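Side-chain contacts in secreted effector protein SopD (Salmonella typhimurium, PDB 5CPC), which acts in the host cell as a secreted virulence effector, contributing to replication in macrophages and, together with SopB, to membrane fission and macropinosome formation during invasion: residues 302-307 with 312-317; 201-206 with 223-228; 86-91 with 97-102. All coordinates share one frame; numbering follows the deposited sequence.

Contact 1: 302-307 with 312-317; sequences SLHIGK and RNILLT
The imidazole of His-304 is met at a slant by the 312-317 segment: Ile-314 sets its CG2 methyl 3.7 Å from His-304 CE1, while the carbonyl carbon of Asn-313 approaches the ring obliquely near ND1. The His-304 and Ile-314 side chains run side by side in the same direction. The second flat group, the amide of Asn-313, is used through its N-H. With CG anti to its own carbonyl carbon (chi1 -78°), the amide is carried to strand 305-306, where Asn-313 ND2 donates to Ile-305 O over 2.8 Å, with an N-H...O angle of 162°; the acceptor lies nearly in the amide plane, whereas the donor sits 19° from the carbonyl plane of Ile-305. Asn-313 CB lies 3.5 Å from Leu-303 O. The chain bends on the way to the acceptor: Ser-302 OG takes the N-H of His-304 in an ST turn, and His-304 is the centre of an inverse gamma turn. Around the buried amide, Phe-229 N donates to OD1 and Pro-225 O accepts from ND2, while Ser-311 OG bonds to both Ile-305 O and Asn-313 N. One asparagine thus illustrates how a buried amide is satisfied by main-chain partners: with both ends engaged, its rotation is fixed. Its bond reaches strand 305-306, and the Ile-314 methyl packs on the turn just before it.

Contact 2: 201-206 with 223-228; sequences VEWQDS and FEPTTQ
Trp-203 and Pro-225 meet through a CH-pi interaction, the principal contact between the two segments. The proline lies over one face of the indole, with its CB 3.6 Å from the centroid of the five-membered ring and only 13° off the ring normal. Pro-225 CG reaches further toward the pyrrole nitrogen, standing 3.5 Å from Trp-203 NE1. On the opposite face the chain doubles under its own tryptophan, where Asp-205 CA lies toward the rim. Trp-203 CG is anti to the backbone N (chi1 174°), which extends the indole toward the 223-228 segment. The tryptophan and proline side chains cross at about a right angle.

Aromatic contact is more modest. Phe-223 comes from the direction opposite to Trp-203, and its CZ lies 3.8 Å from Trp-203 CH2. The indole presents its six-membered ring near the plane of the phenyl ring, at its edge; the two planes make 51°, an oblique pair that is neither a stack nor a T-shape.

Hydrogen bonds act inside the 223-228 segment and shape the turn that carries the proline. Glu-224 O accepts from Thr-227 N (3.0 Å) and Gln-228 N (2.8 Å). The carboxylate of Glu-224 folds back: its OE1 takes both Thr-226 N, at 3.0 Å, and Thr-226 OG1, at 2.7 Å, from opposite faces of its plane. Thr-226 OG1 also bonds Arg-312 NH2. Gln-228 OE1 in turn receives Glu-224 N.

Beyond the pair, His-299 brings its ring close to the indole, nearly parallel to it, and Leu-295 of helix 285-298 touches it too. The backbone angles of Pro-225 and Thr-226, with the Thr-227 N to Glu-224 O bond, define a type I beta turn with proline at its second position, here resting on a tryptophan that directly follows strand 201-202.

Contact 3: 86-91 with 97-102; sequences RLQHLA and DLFTIK
Phe-99 carries CG anti to its carbonyl carbon (chi1 -65°), with the ring turned toward the helix, and Gln-88 carries CG opposite its backbone N (chi1 -176°) and continues extended. The two side chains slide past each other in opposite directions, the glutamine methylenes running along the phenylalanine with Gln-88 CG 3.7 Å from Phe-99 CB. The helix backbone itself supplies a CH-pi contact: Gln-88 CA sits over one face of the phenyl ring, 4.0 Å from its centroid and toward the rim. Two apolar groups meet the ring obliquely. The methyl of Ala-91 fits closely, its CB 3.4 Å from Phe-99 CE1, and Leu-87 brings CG to 3.9 Å from Phe-99 CE2. The amide end of Gln-88 is held by Gln-96: NE2 donates to Gln-96 O in the connection between helix and strand. Gln-96 NE2 bonds Ala-91 O as well, tying that connection to the helix end. The ring therefore joins the C-terminal end of helix 76-90 to the start of strand 99-103, an outer strand of the three-stranded antiparallel sheet. Phe-99 also touches Val-114 on the adjacent strand 109-114, and farther along the strand Ile-101 packs against Ile-81 and Phe-84 of the same helix.

Overall arrangement
Contacts 1 and 2 form one continuous neighbourhood, their centres 9 Å apart, whereas contact 3 lies on the other side of the chain's centre. Strands 201-202 and 305-306 pair in parallel, and the pairing extends to the tryptophan, whose Trp-203 N lies 2.8 Å from Gly-306 O. A second joint between the two contacts is the 2.7 Å approach of Asn-313 ND2 to Pro-225 O, through which the turn of contact 2 and the C-terminal loop share a polar junction. Contact 3, a helix-to-strand packing, is centred 36 Å from contact 1 and 44 Å from contact 2, with nearest atoms about 19 Å and about 31 Å away respectively.

Contact 1: 302-307 with 312-317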
ATOM      1  N   SER A 302       0.560  -7.099  21.519  1.00 43.68           N
ATOM      2  CA  SER A 302       1.035  -6.429  20.313  1.00 42.02           C
ATOM      3  C   SER A 302       2.251  -7.226  19.724  1.00 41.82           C
ATOM      4  O   SER A 302       2.961  -7.929  20.484  1.00 38.60           O
ATOM      5  CB  SER A 302       1.517  -5.077  20.717  1.00 41.57           C
ATOM      6  OG  SER A 302       2.004  -4.416  19.571  1.00 43.30           O
ATOM      7  N   LEU A 303       2.519  -7.093  18.427  1.00 39.01           N
ATOM      8  CA  LEU A 303       3.827  -7.515  17.913  1.00 38.91           C
ATOM      9  C   LEU A 303       4.657  -6.319  17.533  1.00 39.29           C
ATOM     10  O   LEU A 303       5.704  -6.440  16.918  1.00 39.43           O
ATOM     11  CB  LEU A 303       3.751  -8.564  16.795  1.00 36.65           C
ATOM     12  CG  LEU A 303       2.979  -9.844  17.122  1.00 39.07           C
ATOM     13  CD1 LEU A 303       2.780 -10.692  15.873  1.00 39.54           C
ATOM     14  CD2 LEU A 303       3.730 -10.624  18.160  1.00 37.13           C
ATOM     15  N   HIS A 304       4.252  -5.149  18.012  1.00 41.13           N
ATOM     16  CA  HIS A 304       5.002  -3.916  17.802  1.00 41.40           C
ATOM     17  C   HIS A 304       6.058  -3.867  18.864  1.00 42.82           C
ATOM     18  O   HIS A 304       5.977  -3.120  19.848  1.00 42.54           O
ATOM     19  CB  HIS A 304       4.076  -2.683  17.818  1.00 41.93           C
ATOM     20  CG  HIS A 304       4.781  -1.367  17.698  1.00 44.33           C
ATOM     21  ND1 HIS A 304       5.987  -1.209  17.040  1.00 47.49           N
ATOM     22  CD2 HIS A 304       4.428  -0.132  18.125  1.00 42.59           C
ATOM     23  CE1 HIS A 304       6.372   0.051  17.111  1.00 43.30           C
ATOM     24  NE2 HIS A 304       5.434   0.728  17.751  1.00 46.76           N
ATOM     25  N   ILE A 305       7.101  -4.650  18.583  1.00 42.95           N
ATOM     26  CA  ILE A 305       8.171  -4.982  19.527  1.00 42.65           C
ATOM     27  C   ILE A 305       9.390  -4.193  19.119  1.00 44.37           C
ATOM     28  O   ILE A 305       9.742  -4.167  17.944  1.00 43.10           O
ATOM     29  CB  ILE A 305       8.375  -6.506  19.450  1.00 41.55           C
ATOM     30  CG1 ILE A 305       7.082  -7.161  19.932  1.00 37.85           C
ATOM     31  CG2 ILE A 305       9.591  -6.981  20.190  1.00 41.91           C
ATOM     32  CD1 ILE A 305       7.104  -8.725  20.081  1.00 35.29           C
ATOM     33  N   GLY A 306      10.042  -3.548  20.083  1.00 46.56           N
ATOM     34  CA  GLY A 306      11.260  -2.817  19.812  1.00 48.76           C
ATOM     35  C   GLY A 306      12.330  -3.264  20.790  1.00 52.37           C
ATOM     36  O   GLY A 306      12.057  -4.024  21.753  1.00 52.08           O
ATOM     37  N   LYS A 307      13.548  -2.770  20.570  1.00 54.69           N
ATOM     38  CA  LYS A 307      14.626  -2.940  21.504  1.00 58.71           C
ATOM     39  C   LYS A 307      15.290  -1.582  21.601  1.00 61.12           C
ATOM     40  O   LYS A 307      15.406  -0.868  20.602  1.00 60.26           O
ATOM     41  CB  LYS A 307      15.620  -4.027  21.043  1.00 59.09           C
ATOM     42  CG  LYS A 307      16.528  -4.623  22.153  1.00 64.11           C
ATOM     43  CD  LYS A 307      17.633  -5.582  21.599  1.00 71.41           C
ATOM     44  CE  LYS A 307      18.494  -4.924  20.468  1.00 76.68           C
ATOM     45  NZ  LYS A 307      18.087  -5.414  19.044  1.00 79.03           N
ATOM     46  N   ARG A 312      11.069  -1.258  14.000  1.00 54.73           N
ATOM     47  CA  ARG A 312      10.491  -1.243  12.666  1.00 53.62           C
ATOM     48  C   ARG A 312       9.477  -2.355  12.536  1.00 50.40           C
ATOM     49  O   ARG A 312       9.371  -2.967  11.471  1.00 48.56           O
ATOM     50  CB  ARG A 312      11.562  -1.457  11.615  1.00 54.39           C
ATOM     51  CG  ARG A 312      12.607  -0.374  11.612  1.00 62.28           C
ATOM     52  CD  ARG A 312      13.919  -0.892  11.077  1.00 67.62           C
ATOM     53  NE  ARG A 312      14.611  -1.592  12.132  1.00 74.48           N
ATOM     54  CZ  ARG A 312      15.796  -2.189  11.994  1.00 78.76           C
ATOM     55  NH1 ARG A 312      16.416  -2.198  10.818  1.00 81.02           N
ATOM     56  NH2 ARG A 312      16.346  -2.808  13.028  1.00 79.25           N
ATOM     57  N   ASN A 313       8.780  -2.657  13.642  1.00 47.90           N
ATOM     58  CA  ASN A 313       7.669  -3.596  13.581  1.00 46.14           C
ATOM     59  C   ASN A 313       6.299  -2.887  13.386  1.00 45.59           C
ATOM     60  O   ASN A 313       5.244  -3.485  13.593  1.00 44.50           O
ATOM     61  CB  ASN A 313       7.669  -4.530  14.789  1.00 45.52           C
ATOM     62  CG  ASN A 313       8.716  -5.664  14.664  1.00 45.35           C
ATOM     63  OD1 ASN A 313       8.818  -6.324  13.634  1.00 42.61           O
ATOM     64  ND2 ASN A 313       9.500  -5.873  15.728  1.00 41.63           N
ATOM     65  N   ILE A 314       6.326  -1.620  12.962  1.00 45.80           N
ATOM     66  CA  ILE A 314       5.092  -0.908  12.539  1.00 45.65           C
ATOM     67  C   ILE A 314       4.676  -1.460  11.207  1.00 45.29           C
ATOM     68  O   ILE A 314       5.530  -1.965  10.539  1.00 45.02           O
ATOM     69  CB  ILE A 314       5.300   0.613  12.369  1.00 46.34           C
ATOM     70  CG1 ILE A 314       6.238   0.935  11.183  1.00 45.28           C
ATOM     71  CG2 ILE A 314       5.727   1.250  13.697  1.00 48.69           C
ATOM     72  CD1 ILE A 314       7.696   1.090  11.515  1.00 46.39           C
ATOM     73  N   LEU A 315       3.395  -1.363  10.810  1.00 46.43           N
ATOM     74  CA  LEU A 315       2.989  -1.808   9.448  1.00 47.00           C
ATOM     75  C   LEU A 315       3.505  -0.852   8.372  1.00 48.96           C
ATOM     76  O   LEU A 315       3.941  -1.268   7.272  1.00 49.27           O
ATOM     77  CB  LEU A 315       1.470  -1.994   9.322  1.00 46.62           C
ATOM     78  CG  LEU A 315       0.864  -3.017  10.259  1.00 45.60           C
ATOM     79  CD1 LEU A 315      -0.572  -2.721  10.516  1.00 47.53           C
ATOM     80  CD2 LEU A 315       1.008  -4.406   9.670  1.00 51.60           C
ATOM     81  N   LEU A 316       3.502   0.428   8.705  1.00 50.90           N
ATOM     82  CA  LEU A 316       4.064   1.465   7.843  1.00 53.09           C
ATOM     83  C   LEU A 316       4.147   2.698   8.701  1.00 55.42           C
ATOM     84  O   LEU A 316       3.359   2.881   9.629  1.00 54.89           O
ATOM     85  CB  LEU A 316       3.141   1.750   6.634  1.00 52.72           C
ATOM     86  CG  LEU A 316       1.822   2.487   6.890  1.00 52.87           C
ATOM     87  CD1 LEU A 316       1.072   2.741   5.584  1.00 51.35           C
ATOM     88  CD2 LEU A 316       0.931   1.665   7.755  1.00 53.54           C
ATOM     89  N   THR A 317       5.124   3.544   8.410  1.00 57.31           N
ATOM     90  CA  THR A 317       5.124   4.858   9.012  1.00 59.33           C
ATOM     91  C   THR A 317       5.463   5.989   8.020  1.00 60.39           C
ATOM     92  O   THR A 317       5.978   5.753   6.915  1.00 60.75           O
ATOM     93  CB  THR A 317       6.118   4.952  10.166  1.00 60.38           C
ATOM     94  OG1 THR A 317       5.870   6.186  10.839  1.00 61.59           O
ATOM     95  CG2 THR A 317       7.569   4.934   9.625  1.00 58.63           C
ATOM     96  OXT THR A 317       5.293   7.157   8.377  1.00 60.81           O
TER

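Contact 2: 201-206 with 223-228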
ATOM      1  N   VAL A 201       6.513  -2.057  22.473  1.00 49.70           N
ATOM      2  CA  VAL A 201       6.743  -2.836  23.656  1.00 49.82           C
ATOM      3  C   VAL A 201       8.148  -3.420  23.585  1.00 50.28           C
ATOM      4  O   VAL A 201       8.549  -3.939  22.537  1.00 47.92           O
ATOM      5  CB  VAL A 201       5.726  -3.966  23.797  1.00 48.62           C
ATOM      6  CG1 VAL A 201       6.060  -4.810  25.068  1.00 48.42           C
ATOM      7  CG2 VAL A 201       4.297  -3.356  23.855  1.00 50.51           C
ATOM      8  N   GLU A 202       8.867  -3.335  24.710  1.00 50.67           N
ATOM      9  CA  GLU A 202      10.248  -3.871  24.854  1.00 52.13           C
ATOM     10  C   GLU A 202      10.360  -5.423  24.713  1.00 49.39           C
ATOM     11  O   GLU A 202       9.683  -6.204  25.416  1.00 47.05           O
ATOM     12  CB  GLU A 202      10.907  -3.327  26.159  1.00 54.38           C
ATOM     13  CG  GLU A 202      12.423  -3.181  26.158  1.00 60.46           C
ATOM     14  CD  GLU A 202      13.001  -2.132  25.149  1.00 65.46           C
ATOM     15  OE1 GLU A 202      14.110  -2.394  24.642  1.00 69.45           O
ATOM     16  OE2 GLU A 202      12.427  -1.048  24.875  1.00 68.91           O
ATOM     17  N   TRP A 203      11.166  -5.828  23.724  1.00 48.84           N
ATOM     18  CA  TRP A 203      11.465  -7.222  23.388  1.00 48.29           C
ATOM     19  C   TRP A 203      11.910  -8.063  24.584  1.00 48.24           C
ATOM     20  O   TRP A 203      12.893  -7.711  25.219  1.00 48.16           O
ATOM     21  CB  TRP A 203      12.652  -7.187  22.433  1.00 48.54           C
ATOM     22  CG  TRP A 203      13.243  -8.599  22.055  1.00 49.40           C
ATOM     23  CD1 TRP A 203      14.565  -8.956  22.083  1.00 46.55           C
ATOM     24  CD2 TRP A 203      12.522  -9.759  21.589  1.00 46.73           C
ATOM     25  NE1 TRP A 203      14.712 -10.252  21.647  1.00 45.68           N
ATOM     26  CE2 TRP A 203      13.479 -10.763  21.325  1.00 45.85           C
ATOM     27  CE3 TRP A 203      11.163 -10.035  21.352  1.00 44.71           C
ATOM     28  CZ2 TRP A 203      13.124 -12.039  20.864  1.00 44.97           C
ATOM     29  CZ3 TRP A 203      10.802 -11.292  20.899  1.00 44.36           C
ATOM     30  CH2 TRP A 203      11.786 -12.285  20.644  1.00 46.87           C
ATOM     31  N   GLN A 204      11.236  -9.174  24.877  1.00 47.56           N
ATOM     32  CA  GLN A 204      11.756 -10.105  25.904  1.00 47.06           C
ATOM     33  C   GLN A 204      11.766 -11.463  25.275  1.00 47.42           C
ATOM     34  O   GLN A 204      10.713 -12.019  24.932  1.00 47.24           O
ATOM     35  CB  GLN A 204      10.890 -10.147  27.148  1.00 46.91           C
ATOM     36  CG  GLN A 204      10.960  -8.816  27.902  1.00 47.94           C
ATOM     37  CD  GLN A 204      10.504  -8.916  29.314  1.00 49.77           C
ATOM     38  OE1 GLN A 204      10.089  -9.977  29.773  1.00 48.44           O
ATOM     39  NE2 GLN A 204      10.589  -7.800  30.037  1.00 52.60           N
ATOM     40  N   ASP A 205      12.955 -12.012  25.123  1.00 47.78           N
ATOM     41  CA  ASP A 205      13.101 -13.170  24.299  1.00 47.81           C
ATOM     42  C   ASP A 205      12.768 -14.471  25.043  1.00 46.49           C
ATOM     43  O   ASP A 205      13.564 -14.961  25.765  1.00 46.90           O
ATOM     44  CB  ASP A 205      14.518 -13.177  23.732  1.00 49.00           C
ATOM     45  CG  ASP A 205      14.771 -14.367  22.785  1.00 52.01           C
ATOM     46  OD1 ASP A 205      13.859 -15.228  22.501  1.00 44.85           O
ATOM     47  OD2 ASP A 205      15.924 -14.401  22.333  1.00 57.49           O
ATOM     48  N   SER A 206      11.599 -15.052  24.796  1.00 44.83           N
ATOM     49  CA  SER A 206      11.281 -16.323  25.333  1.00 44.47           C
ATOM     50  C   SER A 206      11.302 -17.446  24.262  1.00 43.06           C
ATOM     51  O   SER A 206      10.671 -18.457  24.479  1.00 42.68           O
ATOM     52  CB  SER A 206       9.866 -16.250  25.907  1.00 44.56           C
ATOM     53  OG  SER A 206       8.975 -16.062  24.840  1.00 46.89           O
ATOM     54  N   PHE A 223      16.293 -13.869  11.538  1.00 58.00           N
ATOM     55  CA  PHE A 223      15.516 -13.542  12.736  1.00 54.62           C
ATOM     56  C   PHE A 223      16.094 -12.268  13.344  1.00 54.69           C
ATOM     57  O   PHE A 223      17.152 -12.311  13.931  1.00 54.64           O
ATOM     58  CB  PHE A 223      15.419 -14.679  13.794  1.00 53.90           C
ATOM     59  CG  PHE A 223      14.580 -14.292  15.018  1.00 48.35           C
ATOM     60  CD1 PHE A 223      13.203 -14.261  14.942  1.00 45.02           C
ATOM     61  CD2 PHE A 223      15.182 -13.827  16.193  1.00 50.38           C
ATOM     62  CE1 PHE A 223      12.434 -13.832  16.005  1.00 44.16           C
ATOM     63  CE2 PHE A 223      14.414 -13.404  17.311  1.00 47.19           C
ATOM     64  CZ  PHE A 223      13.022 -13.423  17.204  1.00 45.43           C
ATOM     65  N   GLU A 224      15.390 -11.145  13.175  1.00 53.88           N
ATOM     66  CA  GLU A 224      15.706  -9.880  13.828  1.00 54.39           C
ATOM     67  C   GLU A 224      14.466  -9.425  14.632  1.00 52.63           C
ATOM     68  O   GLU A 224      13.432  -9.095  14.033  1.00 50.80           O
ATOM     69  CB  GLU A 224      16.150  -8.789  12.807  1.00 55.63           C
ATOM     70  CG  GLU A 224      16.124  -7.303  13.346  1.00 58.69           C
ATOM     71  CD  GLU A 224      16.961  -7.100  14.630  1.00 64.74           C
ATOM     72  OE1 GLU A 224      16.462  -6.545  15.654  1.00 65.66           O
ATOM     73  OE2 GLU A 224      18.140  -7.489  14.623  1.00 68.08           O
ATOM     74  N   PRO A 225      14.571  -9.394  15.988  1.00 52.26           N
ATOM     75  CA  PRO A 225      13.316  -9.072  16.750  1.00 50.46           C
ATOM     76  C   PRO A 225      12.692  -7.685  16.438  1.00 49.35           C
ATOM     77  O   PRO A 225      11.474  -7.534  16.505  1.00 47.20           O
ATOM     78  CB  PRO A 225      13.711  -9.181  18.208  1.00 49.91           C
ATOM     79  CG  PRO A 225      15.260  -9.608  18.222  1.00 52.35           C
ATOM     80  CD  PRO A 225      15.791  -9.461  16.828  1.00 52.37           C
ATOM     81  N   THR A 226      13.505  -6.701  16.075  1.00 49.98           N
ATOM     82  CA  THR A 226      12.930  -5.425  15.773  1.00 49.66           C
ATOM     83  C   THR A 226      12.252  -5.353  14.413  1.00 49.00           C
ATOM     84  O   THR A 226      11.617  -4.335  14.129  1.00 49.03           O
ATOM     85  CB  THR A 226      13.940  -4.247  15.932  1.00 51.46           C
ATOM     86  OG1 THR A 226      15.005  -4.420  15.009  1.00 56.26           O
ATOM     87  CG2 THR A 226      14.525  -4.171  17.385  1.00 51.83           C
ATOM     88  N   THR A 227      12.378  -6.371  13.552  1.00 47.58           N
ATOM     89  CA  THR A 227      11.778  -6.247  12.212  1.00 47.68           C
ATOM     90  C   THR A 227      10.954  -7.435  11.840  1.00 46.02           C
ATOM     91  O   THR A 227      10.248  -7.374  10.827  1.00 45.91           O
ATOM     92  CB  THR A 227      12.820  -6.134  11.050  1.00 49.13           C
ATOM     93  OG1 THR A 227      13.696  -7.269  11.110  1.00 51.44           O
ATOM     94  CG2 THR A 227      13.660  -4.881  11.123  1.00 50.34           C
ATOM     95  N   GLN A 228      11.042  -8.516  12.616  1.00 44.22           N
ATOM     96  CA  GLN A 228      10.409  -9.798  12.222  1.00 43.61           C
ATOM     97  C   GLN A 228       8.909  -9.689  12.006  1.00 42.17           C
ATOM     98  O   GLN A 228       8.322 -10.506  11.312  1.00 43.18           O
ATOM     99  CB  GLN A 228      10.593 -10.855  13.353  1.00 44.58           C
ATOM    100  CG  GLN A 228      10.592 -12.297  12.881  1.00 42.77           C
ATOM    101  CD  GLN A 228      11.820 -12.556  11.994  1.00 45.26           C
ATOM    102  OE1 GLN A 228      12.830 -11.881  12.136  1.00 48.43           O
ATOM    103  NE2 GLN A 228      11.730 -13.538  11.091  1.00 45.46           N
TER

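Contact 3: 86-91 with 97-102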
ATOM      1  N   ARG A  86     -11.328  11.523  -9.332  1.00 46.44           N
ATOM      2  CA  ARG A  86     -11.587  12.925  -9.689  1.00 47.49           C
ATOM      3  C   ARG A  86     -12.850  13.008 -10.498  1.00 46.76           C
ATOM      4  O   ARG A  86     -13.629  13.963 -10.354  1.00 48.04           O
ATOM      5  CB  ARG A  86     -10.412  13.648 -10.406  1.00 46.27           C
ATOM      6  CG  ARG A  86      -9.105  13.751  -9.578  1.00 47.70           C
ATOM      7  CD  ARG A  86      -8.071  14.763 -10.233  1.00 41.39           C
ATOM      8  NE  ARG A  86      -7.671  14.463 -11.618  1.00 43.23           N
ATOM      9  CZ  ARG A  86      -6.796  13.535 -11.991  1.00 41.53           C
ATOM     10  NH1 ARG A  86      -6.208  12.765 -11.089  1.00 41.30           N
ATOM     11  NH2 ARG A  86      -6.497  13.369 -13.271  1.00 42.68           N
ATOM     12  N   LEU A  87     -13.044  12.049 -11.387  1.00 46.29           N
ATOM     13  CA  LEU A  87     -14.315  12.012 -12.180  1.00 47.65           C
ATOM     14  C   LEU A  87     -15.503  11.938 -11.256  1.00 47.37           C
ATOM     15  O   LEU A  87     -16.397  12.766 -11.307  1.00 49.28           O
ATOM     16  CB  LEU A  87     -14.353  10.814 -13.140  1.00 46.07           C
ATOM     17  CG  LEU A  87     -15.362  10.798 -14.300  1.00 50.14           C
ATOM     18  CD1 LEU A  87     -15.445  12.181 -15.076  1.00 47.04           C
ATOM     19  CD2 LEU A  87     -15.021   9.658 -15.303  1.00 47.62           C
ATOM     20  N   GLN A  88     -15.495  10.937 -10.386  1.00 49.72           N
ATOM     21  CA  GLN A  88     -16.628  10.661  -9.508  1.00 50.19           C
ATOM     22  C   GLN A  88     -16.963  11.934  -8.755  1.00 51.95           C
ATOM     23  O   GLN A  88     -18.138  12.301  -8.619  1.00 53.09           O
ATOM     24  CB  GLN A  88     -16.284   9.538  -8.553  1.00 50.19           C
ATOM     25  CG  GLN A  88     -17.470   9.143  -7.666  1.00 51.71           C
ATOM     26  CD  GLN A  88     -17.071   8.348  -6.467  1.00 54.24           C
ATOM     27  OE1 GLN A  88     -16.031   8.599  -5.834  1.00 54.37           O
ATOM     28  NE2 GLN A  88     -17.898   7.373  -6.127  1.00 52.40           N
ATOM     29  N   HIS A  89     -15.932  12.675  -8.348  1.00 52.97           N
ATOM     30  CA  HIS A  89     -16.147  13.821  -7.443  1.00 54.17           C
ATOM     31  C   HIS A  89     -16.882  14.951  -8.149  1.00 53.17           C
ATOM     32  O   HIS A  89     -17.482  15.800  -7.511  1.00 52.48           O
ATOM     33  CB  HIS A  89     -14.817  14.267  -6.742  1.00 55.16           C
ATOM     34  CG  HIS A  89     -14.919  15.560  -5.964  1.00 63.29           C
ATOM     35  ND1 HIS A  89     -13.931  16.532  -5.990  1.00 70.82           N
ATOM     36  CD2 HIS A  89     -15.899  16.052  -5.156  1.00 70.85           C
ATOM     37  CE1 HIS A  89     -14.293  17.561  -5.234  1.00 72.09           C
ATOM     38  NE2 HIS A  89     -15.482  17.295  -4.717  1.00 74.52           N
ATOM     39  N   LEU A  90     -16.876  14.948  -9.476  1.00 53.09           N
ATOM     40  CA  LEU A  90     -17.612  15.976 -10.220  1.00 54.68           C
ATOM     41  C   LEU A  90     -19.079  15.576 -10.506  1.00 56.89           C
ATOM     42  O   LEU A  90     -19.873  16.393 -10.982  1.00 56.53           O
ATOM     43  CB  LEU A  90     -16.914  16.331 -11.542  1.00 54.03           C
ATOM     44  CG  LEU A  90     -15.498  16.869 -11.434  1.00 52.94           C
ATOM     45  CD1 LEU A  90     -14.749  16.668 -12.757  1.00 46.92           C
ATOM     46  CD2 LEU A  90     -15.511  18.315 -10.940  1.00 52.95           C
ATOM     47  N   ALA A  91     -19.439  14.330 -10.234  1.00 58.18           N
ATOM     48  CA  ALA A  91     -20.826  13.898 -10.582  1.00 61.28           C
ATOM     49  C   ALA A  91     -21.813  14.332  -9.501  1.00 63.05           C
ATOM     50  O   ALA A  91     -21.416  14.482  -8.352  1.00 62.24           O
ATOM     51  CB  ALA A  91     -20.870  12.402 -10.814  1.00 60.51           C
ATOM     52  N   ASP A  97     -22.614   6.850  -6.189  1.00 70.34           N
ATOM     53  CA  ASP A  97     -22.680   5.404  -5.964  1.00 69.39           C
ATOM     54  C   ASP A  97     -22.473   4.637  -7.277  1.00 67.86           C
ATOM     55  O   ASP A  97     -21.894   3.561  -7.286  1.00 68.01           O
ATOM     56  CB  ASP A  97     -24.069   5.014  -5.309  1.00 71.23           C
ATOM     57  N   LEU A  98     -22.935   5.220  -8.380  1.00 66.67           N
ATOM     58  CA  LEU A  98     -22.879   4.604  -9.704  1.00 65.87           C
ATOM     59  C   LEU A  98     -21.448   4.408 -10.252  1.00 63.20           C
ATOM     60  O   LEU A  98     -21.235   3.546 -11.123  1.00 62.84           O
ATOM     61  CB  LEU A  98     -23.743   5.411 -10.692  1.00 67.26           C
ATOM     62  CG  LEU A  98     -25.278   5.487 -10.538  1.00 70.92           C
ATOM     63  CD1 LEU A  98     -25.749   5.979  -9.154  1.00 75.39           C
ATOM     64  CD2 LEU A  98     -25.932   6.318 -11.633  1.00 70.93           C
ATOM     65  N   PHE A  99     -20.491   5.202  -9.740  1.00 60.48           N
ATOM     66  CA  PHE A  99     -19.084   5.084 -10.098  1.00 58.35           C
ATOM     67  C   PHE A  99     -18.415   4.121  -9.191  1.00 57.26           C
ATOM     68  O   PHE A  99     -18.248   4.390  -7.995  1.00 57.02           O
ATOM     69  CB  PHE A  99     -18.316   6.422  -9.960  1.00 57.49           C
ATOM     70  CG  PHE A  99     -18.776   7.494 -10.902  1.00 57.53           C
ATOM     71  CD1 PHE A  99     -19.993   8.138 -10.704  1.00 56.03           C
ATOM     72  CD2 PHE A  99     -17.981   7.874 -11.992  1.00 56.87           C
ATOM     73  CE1 PHE A  99     -20.412   9.105 -11.571  1.00 53.07           C
ATOM     74  CE2 PHE A  99     -18.409   8.866 -12.862  1.00 55.13           C
ATOM     75  CZ  PHE A  99     -19.598   9.501 -12.647  1.00 56.63           C
ATOM     76  N   THR A 100     -17.968   3.005  -9.739  1.00 55.95           N
ATOM     77  CA  THR A 100     -17.348   2.014  -8.877  1.00 54.44           C
ATOM     78  C   THR A 100     -16.210   1.385  -9.665  1.00 52.09           C
ATOM     79  O   THR A 100     -16.171   1.486 -10.897  1.00 52.01           O
ATOM     80  CB  THR A 100     -18.429   0.884  -8.475  1.00 57.32           C
ATOM     81  OG1 THR A 100     -18.523  -0.092  -9.535  1.00 59.64           O
ATOM     82  CG2 THR A 100     -19.844   1.510  -8.317  1.00 57.34           C
ATOM     83  N   ILE A 101     -15.350   0.674  -8.966  1.00 50.23           N
ATOM     84  CA  ILE A 101     -14.330  -0.129  -9.576  1.00 51.10           C
ATOM     85  C   ILE A 101     -14.508  -1.585  -9.177  1.00 54.05           C
ATOM     86  O   ILE A 101     -14.498  -1.930  -7.987  1.00 54.90           O
ATOM     87  CB  ILE A 101     -12.890   0.320  -9.074  1.00 48.94           C
ATOM     88  CG1 ILE A 101     -12.653   1.811  -9.403  1.00 47.48           C
ATOM     89  CG2 ILE A 101     -11.844  -0.552  -9.666  1.00 45.89           C
ATOM     90  CD1 ILE A 101     -11.243   2.372  -8.925  1.00 42.59           C
ATOM     91  N   LYS A 102     -14.622  -2.457 -10.164  1.00 56.29           N
ATOM     92  CA  LYS A 102     -14.540  -3.875  -9.861  1.00 58.49           C
ATOM     93  C   LYS A 102     -13.413  -4.523 -10.634  1.00 59.40           C
ATOM     94  O   LYS A 102     -12.666  -3.816 -11.340  1.00 59.12           O
ATOM     95  CB  LYS A 102     -15.872  -4.570 -10.145  1.00 59.25           C
ATOM     96  CG  LYS A 102     -16.731  -3.877 -11.151  1.00 63.60           C
ATOM     97  CD  LYS A 102     -18.217  -3.928 -10.769  1.00 68.38           C
ATOM     98  CE  LYS A 102     -18.474  -3.095  -9.509  1.00 70.12           C
ATOM     99  NZ  LYS A 102     -19.853  -2.506  -9.504  1.00 76.30           N
TER